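Local coordinates for 3-hydroxyisobutyryl-CoA hydrolase (Mycobacterium thermoresistibile, PDB 4HDT), which probably catalyses the hydrolysis of 3-hydroxyisobutyryl-CoA to 3-hydroxyisobutyrate and free CoA, and binds zinc ions, at residues R65-G70 with S110-I115; P141-G146 with I267-T272. One frame throughout, in Å; residues are numbered along the deposited sequence. Where two conformers were deposited one is given.

Interaction 1: R65-G70 with S110-I115; sequences RGLCAG and SIMDGI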
loop_
_atom_site.group_PDB
_atom_site.type_symbol
_atom_site.label_atom_id
_atom_site.label_comp_id
_atom_site.label_asym_id
_atom_site.label_seq_id
_atom_site.Cartn_x
_atom_site.Cartn_y
_atom_site.Cartn_z
ATOM N N ARG A 65 14.976 9.091 3.249
ATOM C CA ARG A 65 13.634 9.687 3.132
ATOM C C ARG A 65 12.485 8.694 3.201
ATOM O O ARG A 65 11.350 9.096 3.399
ATOM C CB ARG A 65 13.523 10.469 1.823
ATOM C CG ARG A 65 14.507 11.638 1.724
ATOM C CD ARG A 65 14.498 12.289 0.346
ATOM N NE ARG A 65 13.258 13.024 0.115
ATOM C CZ ARG A 65 12.776 13.373 -1.074
ATOM N NH1 ARG A 65 13.413 13.029 -2.200
ATOM N NH2 ARG A 65 11.637 14.071 -1.125
ATOM N N GLY A 66 12.780 7.413 3.041
ATOM C CA GLY A 66 11.742 6.412 3.124
ATOM C C GLY A 66 12.072 5.057 2.547
ATOM O O GLY A 66 12.883 4.953 1.601
ATOM N N LEU A 67 11.382 4.036 3.046
ATOM C CA LEU A 67 11.511 2.715 2.446
ATOM C C LEU A 67 11.185 2.718 0.956
ATOM O O LEU A 67 11.955 2.175 0.115
ATOM C CB LEU A 67 10.548 1.783 3.153
ATOM C CG LEU A 67 10.525 0.356 2.542
ATOM C CD1 LEU A 67 11.851 -0.392 2.470
ATOM C CD2 LEU A 67 9.511 -0.498 3.249
ATOM N N CYS A 68 10.047 3.307 0.582
ATOM C CA CYS A 68 9.521 3.152 -0.800
ATOM C C CYS A 68 8.276 4.031 -1.002
ATOM O O CYS A 68 7.239 3.788 -0.405
ATOM C CB CYS A 68 9.180 1.682 -1.104
ATOM S SG CYS A 68 8.466 1.429 -2.741
ATOM N N ALA A 69 8.383 4.968 -1.950
ATOM C CA ALA A 69 7.285 5.882 -2.281
ATOM C C ALA A 69 6.174 5.291 -3.152
ATOM O O ALA A 69 5.124 5.937 -3.303
ATOM C CB ALA A 69 7.848 7.138 -2.920
ATOM N N GLY A 70 6.395 4.099 -3.716
ATOM C CA GLY A 70 5.390 3.503 -4.581
ATOM C C GLY A 70 5.981 2.667 -5.685
ATOM O O GLY A 70 7.196 2.390 -5.726
ATOM N N SER A 110 10.167 -5.860 8.093
ATOM C CA SER A 110 10.164 -4.728 7.146
ATOM C C SER A 110 10.384 -3.453 7.911
ATOM O O SER A 110 9.826 -3.254 9.009
ATOM C CB SER A 110 8.903 -4.649 6.365
ATOM O OG SER A 110 7.791 -4.563 7.234
ATOM N N ILE A 111 11.279 -2.624 7.382
ATOM C CA ILE A 111 11.596 -1.328 7.998
ATOM C C ILE A 111 10.890 -0.215 7.244
ATOM O O ILE A 111 11.420 0.389 6.314
ATOM C CB ILE A 111 13.118 -1.047 8.073
ATOM C CG1 ILE A 111 13.892 -2.239 8.654
ATOM C CG2 ILE A 111 13.385 0.256 8.831
ATOM C CD1 ILE A 111 13.514 -2.599 10.051
ATOM N N MET A 112 9.653 0.033 7.673
ATOM C CA MET A 112 8.770 0.989 7.003
ATOM C C MET A 112 8.986 2.368 7.645
ATOM O O MET A 112 8.105 2.977 8.248
ATOM C CB MET A 112 7.320 0.471 7.118
ATOM C CG MET A 112 7.060 -0.745 6.221
ATOM S SD MET A 112 5.332 -1.239 6.140
ATOM C CE MET A 112 5.209 -1.944 7.765
ATOM N N ASP A 113 10.185 2.865 7.414
ATOM C CA ASP A 113 10.671 4.157 7.881
ATOM C C ASP A 113 10.353 5.213 6.840
ATOM O O ASP A 113 10.238 4.942 5.651
ATOM C CB ASP A 113 12.171 4.008 8.049
ATOM C CG ASP A 113 12.849 5.273 8.459
ATOM O OD1 ASP A 113 12.431 5.955 9.375
ATOM O OD2 ASP A 113 13.876 5.568 7.824
ATOM N N GLY A 114 10.117 6.430 7.286
ATOM C CA GLY A 114 9.899 7.530 6.359
ATOM C C GLY A 114 8.720 7.345 5.414
ATOM O O GLY A 114 7.684 6.771 5.770
ATOM N N ILE A 115 8.880 7.795 4.191
ATOM C CA ILE A 115 7.806 7.693 3.193
ATOM C C ILE A 115 7.590 6.218 2.797
ATOM O O ILE A 115 8.507 5.559 2.336
ATOM C CB ILE A 115 8.164 8.536 1.946
ATOM C CG1 ILE A 115 8.188 10.028 2.304
ATOM C CG2 ILE A 115 7.182 8.287 0.816
ATOM C CD1 ILE A 115 8.810 10.910 1.236
#

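Interaction 2: P141-G146 with I267-T272; sequences PEVGIG and IALSVT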
loop_
_atom_site.group_PDB
_atom_site.type_symbol
_atom_site.label_atom_id
_atom_site.label_comp_id
_atom_site.label_asym_id
_atom_site.label_seq_id
_atom_site.Cartn_x
_atom_site.Cartn_y
_atom_site.Cartn_z
ATOM N N PRO A 141 -2.435 6.430 -1.621
ATOM C CA PRO A 141 -2.892 7.672 -2.266
ATOM C C PRO A 141 -3.435 7.533 -3.699
ATOM O O PRO A 141 -3.606 8.547 -4.420
ATOM C CB PRO A 141 -1.595 8.456 -2.293
ATOM C CG PRO A 141 -0.614 7.419 -2.658
ATOM C CD PRO A 141 -1.005 6.200 -1.881
ATOM N N GLU A 142 -3.779 6.303 -4.050
ATOM C CA GLU A 142 -4.127 5.911 -5.409
ATOM C C GLU A 142 -5.242 6.757 -6.023
ATOM O O GLU A 142 -5.222 7.101 -7.184
ATOM C CB GLU A 142 -4.490 4.424 -5.420
ATOM C CG GLU A 142 -3.255 3.511 -5.293
ATOM C CD GLU A 142 -2.734 3.277 -3.894
ATOM O OE1 GLU A 142 -3.325 3.768 -2.899
ATOM O OE2 GLU A 142 -1.751 2.470 -3.749
ATOM N N VAL A 143 -6.268 7.105 -5.244
ATOM C CA VAL A 143 -7.388 7.862 -5.825
ATOM C C VAL A 143 -7.000 9.244 -6.362
ATOM O O VAL A 143 -7.712 9.821 -7.175
ATOM C CB VAL A 143 -8.539 8.021 -4.815
ATOM C CG1 VAL A 143 -9.187 6.685 -4.506
ATOM C CG2 VAL A 143 -8.125 8.715 -3.500
ATOM N N GLY A 144 -5.873 9.760 -5.897
ATOM C CA GLY A 144 -5.331 10.994 -6.387
ATOM C C GLY A 144 -4.751 10.927 -7.792
ATOM O O GLY A 144 -4.501 12.002 -8.415
ATOM N N ILE A 145 -4.518 9.712 -8.281
ATOM C CA ILE A 145 -4.073 9.540 -9.684
ATOM C C ILE A 145 -5.095 8.731 -10.481
ATOM O O ILE A 145 -4.767 8.140 -11.529
ATOM C CB ILE A 145 -2.647 8.924 -9.793
ATOM C CG1 ILE A 145 -2.510 7.584 -9.045
ATOM C CG2 ILE A 145 -1.593 9.929 -9.320
ATOM C CD1 ILE A 145 -1.368 6.699 -9.540
ATOM N N GLY A 146 -6.335 8.665 -10.019
ATOM C CA GLY A 146 -7.344 7.927 -10.756
ATOM C C GLY A 146 -7.228 6.423 -10.680
ATOM O O GLY A 146 -7.780 5.730 -11.547
ATOM N N ILE A 267 -14.621 8.427 -10.238
ATOM C CA ILE A 267 -14.743 7.003 -10.513
ATOM C C ILE A 267 -13.801 6.203 -9.606
ATOM O O ILE A 267 -14.215 5.206 -9.025
ATOM C CB ILE A 267 -14.562 6.654 -12.006
ATOM C CG1 ILE A 267 -14.920 5.189 -12.279
ATOM C CG2 ILE A 267 -13.140 6.956 -12.466
ATOM C CD1 ILE A 267 -16.339 4.804 -11.932
ATOM N N ALA A 268 -12.588 6.688 -9.395
ATOM C CA ALA A 268 -11.649 5.961 -8.515
ATOM C C ALA A 268 -12.164 5.889 -7.053
ATOM O O ALA A 268 -12.068 4.856 -6.420
ATOM C CB ALA A 268 -10.266 6.563 -8.576
ATOM N N LEU A 269 -12.711 6.989 -6.570
ATOM C CA LEU A 269 -13.313 7.047 -5.231
ATOM C C LEU A 269 -14.404 6.000 -5.121
ATOM O O LEU A 269 -14.445 5.261 -4.138
ATOM C CB LEU A 269 -13.942 8.417 -4.932
ATOM C CG LEU A 269 -12.937 9.516 -4.603
ATOM C CD1 LEU A 269 -13.611 10.890 -4.765
ATOM C CD2 LEU A 269 -12.258 9.313 -3.244
ATOM N N SER A 270 -15.262 5.948 -6.136
ATOM C CA SER A 270 -16.433 5.060 -6.131
ATOM C C SER A 270 -16.000 3.601 -6.162
ATOM O O SER A 270 -16.564 2.752 -5.476
ATOM C CB SER A 270 -17.351 5.384 -7.301
ATOM O OG SER A 270 -17.737 6.758 -7.293
ATOM N N VAL A 271 -15.004 3.316 -6.973
ATOM C CA VAL A 271 -14.526 1.943 -7.086
ATOM C C VAL A 271 -13.785 1.553 -5.799
ATOM O O VAL A 271 -13.861 0.402 -5.343
ATOM C CB VAL A 271 -13.677 1.745 -8.338
ATOM C CG1 VAL A 271 -13.100 0.343 -8.383
ATOM C CG2 VAL A 271 -14.478 2.024 -9.616
ATOM N N THR A 272 -13.062 2.503 -5.206
ATOM C CA THR A 272 -12.368 2.289 -3.947
ATOM C C THR A 272 -13.334 1.936 -2.810
ATOM O O THR A 272 -13.110 0.978 -2.063
ATOM C CB THR A 272 -11.464 3.475 -3.599
ATOM O OG1 THR A 272 -10.431 3.546 -4.590
ATOM C CG2 THR A 272 -10.809 3.278 -2.239
#

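Interaction 1: R65-G70 with S110-I115
Asp113 OD1 is gripped by two hydrogen bonds, from His192 and Thr133; because His192 is a zinc ligand together with Glu64, the carboxylate acts as a second-shell group and may raise the basicity of that imidazole. Backbone atoms then join the two segments. Ile115 N points almost straight (177°) at an in-plane lone pair of Arg65 O, 2.9 Å away. Leu67 N reaches Asp113 O at 3.0 Å from above the carbonyl plane, and Cys68 N binds Ile115 O at 3.2 Å. Between them Gly66 and Gly114 form a single beta bridge, CA to CA 3.9 Å. Both lack a side chain, which lets the backbones come this close. Leu67, its CG anti to the backbone N (chi1 176°), lays CB 3.6 Å from Ile111 O, while its CD2 touches Met112 CG at 3.9 Å, the two side chains crossing obliquely. At the other end Ile115 CG2 meets Ala69 CB at 4.0 Å. Met112 is the centre of an inverse gamma turn. The pairing is consistent with the crotonase fold: in relatives the region equivalent to 65-70 contributes one oxyanion-hole amide and the glycine-rich turn following strand 115-117 the other, as is probable here.

Interaction 2: P141-G146 with I267-T272
Val143 sets its two methyls against one face of helix 266-279, CG1 over the gap between Ala268 and Thr272 and CG2 against Leu269. The CG1 methyl, anti to the carbonyl carbon of its own residue (chi1 -67°), lies 3.4 Å from Thr272 OG1 and 3.9 Å from Ala268 O. CG2 occupies the crowded position between backbone N and carbonyl carbon and from there meets Leu269 CD2 at 4.2 Å, the two side chains crossing at about a right angle. One turn before Thr272, Ala268 points its methyl at bare backbone, with CB 3.7 Å from Gly146 C. Gly146, at positive phi (74°) just after the 3-10 segment, presents its CA and carbonyl carbon to that methyl. The hydroxyl that Val143 CG1 touches is already engaged: Thr272 OG1 donates to Ala268 O at 2.8 Å from above the carbonyl plane, and the same oxygen also accepts Thr272 N. Nearby, a backbone hydrogen bond between Val143 and Ser265 ties the turn to the start of the helix, and Leu170 of helix 164-171 packs on both Leu269 and Thr272. With Thr272 OG1 and Ala268 O bonded to each other within the helix, what the two segments share is apolar van der Waals contact.

Overall arrangement
The two contacts follow one another along the chain, interaction 1 closing before interaction 2 opens, and they lie on opposite sides of the chain's centre. Their centres are 22 Å apart and their nearest atoms about 6 Å, without touching. A small parallel sheet connects them: segment 110-115 runs into strand 115-117, which pairs with strand 137-139, and segment 141-146 follows soon after. Interaction 1 joins the loop after strand 56-61 to the end of the neighbouring strand 108-112 and the residues after it, beside a zinc site. Interaction 2 instead anchors the later 3-10 turn on helix 266-279, 121 residues downstream, tying the crotonase core to the helical C-terminal part.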